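Local atomic coordinates of endoglycosidase (Bacteroides thetaiotaomicron, PDB entry 6Q64), a protein that probably hydrolyses O-glycosidic bonds of complex N-glycans, as an endoglycosidase of glycoside hydrolase family 18 with a TIM-barrel fold. Residues Q203-S206 with K212-V215; T244-D249 with N272-E277. The protein carries 1 engineered substitution. All coordinates share one frame; numbering follows the deposited sequence.

Contact 1 (Q203-S206 with K212-V215); sequences QTIS and KMQV
In the beta-alpha connection of the TIM barrel from strand 184-189 to helix 211-224, Ile205 and Ser206 pack on Met213, modelled as selenomethionine, and Gln214 in the first turn of the helix. Both branches of Ile205 touch Met213. Chi1 of -50° sets CG1 beside the backbone N and, with chi2 extended, brings Ile205 CD1 across Met213, 4.0 Å from Met213 CG, while Ile205 CG2 comes to 3.7 Å from Met213 CB. The same methyl also rests on the helix backbone, 3.5 Å from Met213 C. Both side chains continue onto Tyr189 at the end of the strand, so the apolar patch joins loop, helix and barrel.

Beside it, Gln214 folds back at chi2 (75°) and lays OE1 against Ser206, 3.3 Å from its CA. Ser206 N is 3.5 Å from Gln214 OE1, but the angle is too poor for a hydrogen bond. The amide turns outside both segments: NE2 bonds to Glu218 OE2, one helix turn on, and OE1 probably to Thr244 OG1, a doubtfully short approach to a hydroxyl whose one proton cannot fully serve Ile205 O as well. The chemistry across the contact is thus van der Waals packing, the amide probably looking outside for polar partners.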
loop_
_atom_site.group_PDB
_atom_site.type_symbol
_atom_site.label_atom_id
_atom_site.label_comp_id
_atom_site.label_asym_id
_atom_site.label_seq_id
_atom_site.Cartn_x
_atom_site.Cartn_y
_atom_site.Cartn_z
ATOM N N GLN A 203 -11.574 6.540 -17.915
ATOM C CA GLN A 203 -12.271 5.325 -18.432
ATOM C C GLN A 203 -11.776 4.024 -17.790
ATOM O O GLN A 203 -10.669 3.996 -17.219
ATOM C CB GLN A 203 -12.278 5.309 -19.971
ATOM C CG GLN A 203 -10.998 4.934 -20.707
ATOM C CD GLN A 203 -11.066 5.427 -22.142
ATOM O OE1 GLN A 203 -12.060 6.011 -22.549
ATOM N NE2 GLN A 203 -10.010 5.233 -22.921
ATOM N N THR A 204 -12.637 3.010 -17.837
ATOM C CA THR A 204 -12.328 1.613 -17.453
ATOM C C THR A 204 -11.029 1.203 -18.121
ATOM O O THR A 204 -10.881 1.479 -19.314
ATOM C CB THR A 204 -13.427 0.622 -17.862
ATOM O OG1 THR A 204 -14.588 1.157 -17.250
ATOM C CG2 THR A 204 -13.275 -0.792 -17.345
ATOM N N ILE A 205 -10.171 0.533 -17.367
ATOM C CA ILE A 205 -8.910 -0.063 -17.878
ATOM C C ILE A 205 -9.221 -1.492 -18.335
ATOM O O ILE A 205 -9.540 -2.349 -17.484
ATOM C CB ILE A 205 -7.788 0.030 -16.815
ATOM C CG1 ILE A 205 -7.654 1.447 -16.255
ATOM C CG2 ILE A 205 -6.458 -0.448 -17.379
ATOM C CD1 ILE A 205 -7.141 1.465 -14.835
ATOM N N SER A 206 -9.112 -1.699 -19.645
ATOM C CA SER A 206 -9.478 -2.922 -20.409
ATOM C C SER A 206 -9.086 -2.674 -21.849
ATOM O O SER A 206 -9.090 -1.529 -22.276
ATOM C CB SER A 206 -10.952 -3.233 -20.369
ATOM O OG SER A 206 -11.670 -2.309 -21.164
ATOM N N LYS A 212 -4.032 1.484 -22.947
ATOM C CA LYS A 212 -2.608 1.877 -22.706
ATOM C C LYS A 212 -2.327 1.559 -21.246
ATOM O O LYS A 212 -1.422 0.772 -20.938
ATOM C CB LYS A 212 -2.255 3.306 -23.163
ATOM C CG LYS A 212 -3.215 4.412 -22.761
ATOM C CD LYS A 212 -3.153 5.670 -23.611
ATOM C CE LYS A 212 -4.358 6.538 -23.299
ATOM N NZ LYS A 212 -4.084 7.950 -23.622
HETATM N N MSE A 213 -3.228 2.035 -20.384
HETATM C CA MSE A 213 -3.203 1.619 -18.993
HETATM C C MSE A 213 -3.343 0.098 -18.851
HETATM O O MSE A 213 -2.943 -0.458 -17.847
HETATM C CB MSE A 213 -4.253 2.396 -18.192
HETATM C CG MSE A 213 -3.851 2.614 -16.729
HETATM SE SE MSE A 213 -2.049 3.409 -16.422
HETATM C CE MSE A 213 -2.825 5.002 -17.190
ATOM N N GLN A 214 -3.877 -0.599 -19.850
ATOM C CA GLN A 214 -4.089 -2.030 -19.746
ATOM C C GLN A 214 -2.764 -2.763 -19.973
ATOM O O GLN A 214 -2.475 -3.720 -19.224
ATOM C CB GLN A 214 -5.158 -2.479 -20.748
ATOM C CG GLN A 214 -5.243 -3.988 -20.965
ATOM C CD GLN A 214 -5.907 -4.723 -19.808
ATOM O OE1 GLN A 214 -6.763 -4.182 -19.098
ATOM N NE2 GLN A 214 -5.511 -5.970 -19.634
ATOM N N VAL A 215 -1.989 -2.382 -20.981
ATOM C CA VAL A 215 -0.736 -3.146 -21.289
ATOM C C VAL A 215 0.365 -2.650 -20.329
ATOM O O VAL A 215 1.361 -3.386 -20.093
ATOM C CB VAL A 215 -0.364 -3.128 -22.790
ATOM C CG1 VAL A 215 -0.090 -1.730 -23.306
ATOM C CG2 VAL A 215 0.794 -4.072 -23.107
#

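Contact 2 (T244-D249 with N272-E277); sequences TSKLVD and NLDDWE
Ser245 and Asp274 meet through a single hydrogen bond, and the serine side chain maps the contact atom by atom. Ser245 CB sits 4.0 Å from Leu273 CD2, an apolar touch by a leucine that also packs on Tyr251 and Tyr253 of strand 251-254. One atom further, Ser245 OG accepts a hydrogen bond from Asp274 N, 2.8 Å away, with a nearly straight N-H...O angle of 160°. The hydroxyl is also hydrogen-bonded to Thr242 O, a carbonyl that can only accept; OG therefore gives its proton there and takes one from Asp274. Asp274 CB closes in at 3.3 Å from Ser245 OG.

With Asp274 CG anti to its own backbone nitrogen (chi1 -174°), the carboxylate reaches the aliphatic part of Lys246, whose chain it meets at about a right angle. Lys246 CG is 3.9 Å from Asp274 CG, and Lys246 CE is 3.9 Å from Asp274 OD1. The ammonium itself stays 4.9 Å away, measured from Lys246 NZ to Asp274 OD1, and forms its salt bridge with Glu243. Replacing Ser245 with an alanine would probably leave the Asp274 amide and the Thr242 carbonyl without their shared partner. The hydroxyl thus relays between two backbones, joining the end of helix 242-245, where a type I turn from Ser245 to Val248 leads to barrel strand 251-254, to the loop running into helix 276-279, with the lysine's charge at most a longer-range electrostatic aid.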
loop_
_atom_site.group_PDB
_atom_site.type_symbol
_atom_site.label_atom_id
_atom_site.label_comp_id
_atom_site.label_asym_id
_atom_site.label_seq_id
_atom_site.Cartn_x
_atom_site.Cartn_y
_atom_site.Cartn_z
ATOM N N THR A 244 -9.005 -7.120 -15.537
ATOM C CA THR A 244 -7.743 -6.394 -15.250
ATOM C C THR A 244 -7.562 -6.372 -13.717
ATOM O O THR A 244 -6.442 -6.586 -13.227
ATOM C CB THR A 244 -7.742 -5.023 -15.945
ATOM O OG1 THR A 244 -8.096 -5.112 -17.329
ATOM C CG2 THR A 244 -6.391 -4.363 -15.885
ATOM N N SER A 245 -8.648 -6.225 -12.970
ATOM C CA SER A 245 -8.638 -6.286 -11.495
ATOM C C SER A 245 -7.953 -7.580 -11.006
ATOM O O SER A 245 -7.370 -7.572 -9.919
ATOM C CB SER A 245 -10.034 -6.107 -10.931
ATOM O OG SER A 245 -10.659 -7.359 -10.698
ATOM N N LYS A 246 -8.017 -8.681 -11.742
ATOM C CA LYS A 246 -7.372 -9.938 -11.282
ATOM C C LYS A 246 -5.851 -9.771 -11.284
ATOM O O LYS A 246 -5.180 -10.564 -10.646
ATOM C CB LYS A 246 -7.803 -11.127 -12.140
ATOM C CG LYS A 246 -9.276 -11.475 -11.990
ATOM C CD LYS A 246 -9.753 -12.616 -12.869
ATOM C CE LYS A 246 -11.180 -13.026 -12.567
ATOM N NZ LYS A 246 -11.917 -13.301 -13.813
ATOM N N LEU A 247 -5.325 -8.759 -11.961
ATOM C CA LEU A 247 -3.860 -8.572 -12.096
ATOM C C LEU A 247 -3.322 -7.650 -10.988
ATOM O O LEU A 247 -2.065 -7.472 -10.919
ATOM C CB LEU A 247 -3.579 -7.976 -13.474
ATOM C CG LEU A 247 -3.764 -8.895 -14.672
ATOM C CD1 LEU A 247 -3.238 -8.183 -15.904
ATOM C CD2 LEU A 247 -3.072 -10.242 -14.488
ATOM N N VAL A 248 -4.222 -7.127 -10.158
ATOM C CA VAL A 248 -3.928 -6.167 -9.066
ATOM C C VAL A 248 -4.325 -6.748 -7.706
ATOM O O VAL A 248 -5.492 -7.103 -7.505
ATOM C CB VAL A 248 -4.674 -4.872 -9.361
ATOM C CG1 VAL A 248 -4.647 -3.935 -8.179
ATOM C CG2 VAL A 248 -4.088 -4.227 -10.593
ATOM N N ASP A 249 -3.381 -6.772 -6.770
ATOM C CA ASP A 249 -3.486 -7.586 -5.545
ATOM C C ASP A 249 -4.353 -6.844 -4.523
ATOM O O ASP A 249 -4.986 -7.546 -3.689
ATOM C CB ASP A 249 -2.083 -7.962 -5.076
ATOM C CG ASP A 249 -1.327 -8.802 -6.089
ATOM O OD1 ASP A 249 -1.840 -9.882 -6.435
ATOM O OD2 ASP A 249 -0.249 -8.356 -6.542
ATOM N N ASN A 272 -17.885 -4.781 -9.861
ATOM C CA ASN A 272 -17.085 -4.914 -11.116
ATOM C C ASN A 272 -15.680 -5.470 -10.816
ATOM O O ASN A 272 -15.002 -5.891 -11.777
ATOM C CB ASN A 272 -16.945 -3.583 -11.894
ATOM C CG ASN A 272 -16.163 -2.448 -11.215
ATOM O OD1 ASN A 272 -14.998 -2.199 -11.535
ATOM N ND2 ASN A 272 -16.819 -1.682 -10.344
ATOM N N LEU A 273 -15.213 -5.381 -9.562
ATOM C CA LEU A 273 -13.818 -5.716 -9.182
ATOM C C LEU A 273 -13.791 -7.108 -8.580
ATOM O O LEU A 273 -14.576 -7.329 -7.658
ATOM C CB LEU A 273 -13.285 -4.739 -8.136
ATOM C CG LEU A 273 -13.210 -3.271 -8.522
ATOM C CD1 LEU A 273 -12.760 -2.462 -7.320
ATOM C CD2 LEU A 273 -12.267 -3.052 -9.695
ATOM N N ASP A 274 -12.870 -7.956 -9.042
ATOM C CA ASP A 274 -12.749 -9.341 -8.539
ATOM C C ASP A 274 -12.546 -9.215 -7.033
ATOM O O ASP A 274 -11.740 -8.380 -6.613
ATOM C CB ASP A 274 -11.672 -10.145 -9.272
ATOM C CG ASP A 274 -11.619 -11.615 -8.866
ATOM O OD1 ASP A 274 -12.618 -12.320 -9.065
ATOM O OD2 ASP A 274 -10.582 -12.050 -8.346
ATOM N N ASP A 275 -13.361 -9.918 -6.262
ATOM C CA ASP A 275 -13.107 -10.181 -4.830
ATOM C C ASP A 275 -12.885 -8.874 -4.072
ATOM O O ASP A 275 -11.974 -8.799 -3.252
ATOM C CB ASP A 275 -11.885 -11.076 -4.714
ATOM C CG ASP A 275 -11.705 -11.652 -3.327
ATOM O OD1 ASP A 275 -12.707 -11.658 -2.516
ATOM O OD2 ASP A 275 -10.571 -12.079 -3.073
ATOM N N TRP A 276 -13.721 -7.883 -4.300
ATOM C CA TRP A 276 -13.428 -6.516 -3.840
ATOM C C TRP A 276 -13.362 -6.367 -2.311
ATOM O O TRP A 276 -12.533 -5.598 -1.851
ATOM C CB TRP A 276 -14.427 -5.586 -4.482
ATOM C CG TRP A 276 -15.824 -5.770 -4.022
ATOM C CD1 TRP A 276 -16.782 -6.553 -4.584
ATOM C CD2 TRP A 276 -16.447 -5.075 -2.946
ATOM N NE1 TRP A 276 -17.959 -6.406 -3.915
ATOM C CE2 TRP A 276 -17.788 -5.517 -2.902
ATOM C CE3 TRP A 276 -15.986 -4.169 -1.990
ATOM C CZ2 TRP A 276 -18.693 -5.050 -1.958
ATOM C CZ3 TRP A 276 -16.880 -3.686 -1.061
ATOM C CH2 TRP A 276 -18.211 -4.130 -1.044
ATOM N N GLU A 277 -14.198 -7.046 -1.548
ATOM C CA GLU A 277 -14.201 -6.968 -0.064
ATOM C C GLU A 277 -12.845 -7.362 0.493
ATOM O O GLU A 277 -12.287 -6.558 1.247
ATOM C CB GLU A 277 -15.200 -7.910 0.582
ATOM C CG GLU A 277 -16.634 -7.537 0.257
ATOM C CD GLU A 277 -17.343 -8.491 -0.688
ATOM O OE1 GLU A 277 -16.728 -8.843 -1.711
ATOM O OE2 GLU A 277 -18.501 -8.860 -0.382
#

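In the fold
Read from the N terminus, the chain leaves strand 184-189, passes through 203-206 and enters helix 211-224, where contact 1 closes a loop of only five intervening residues. It then runs through strand 230-235 to helix 242-245. Contact 2 opens there and closes 22 residues later, after strand 251-254 and helix 261-268, just ahead of strand 280-285. The two closures therefore follow in series, neither nested nor crossed, with centres about 14 Å apart. They still touch: Thr244, which itself does not meet 272-277, probably bonds to groups in both segments of contact 1. Together they link connections around four neighbouring barrel strands, 184-189, 230-235, 251-254 and 280-285.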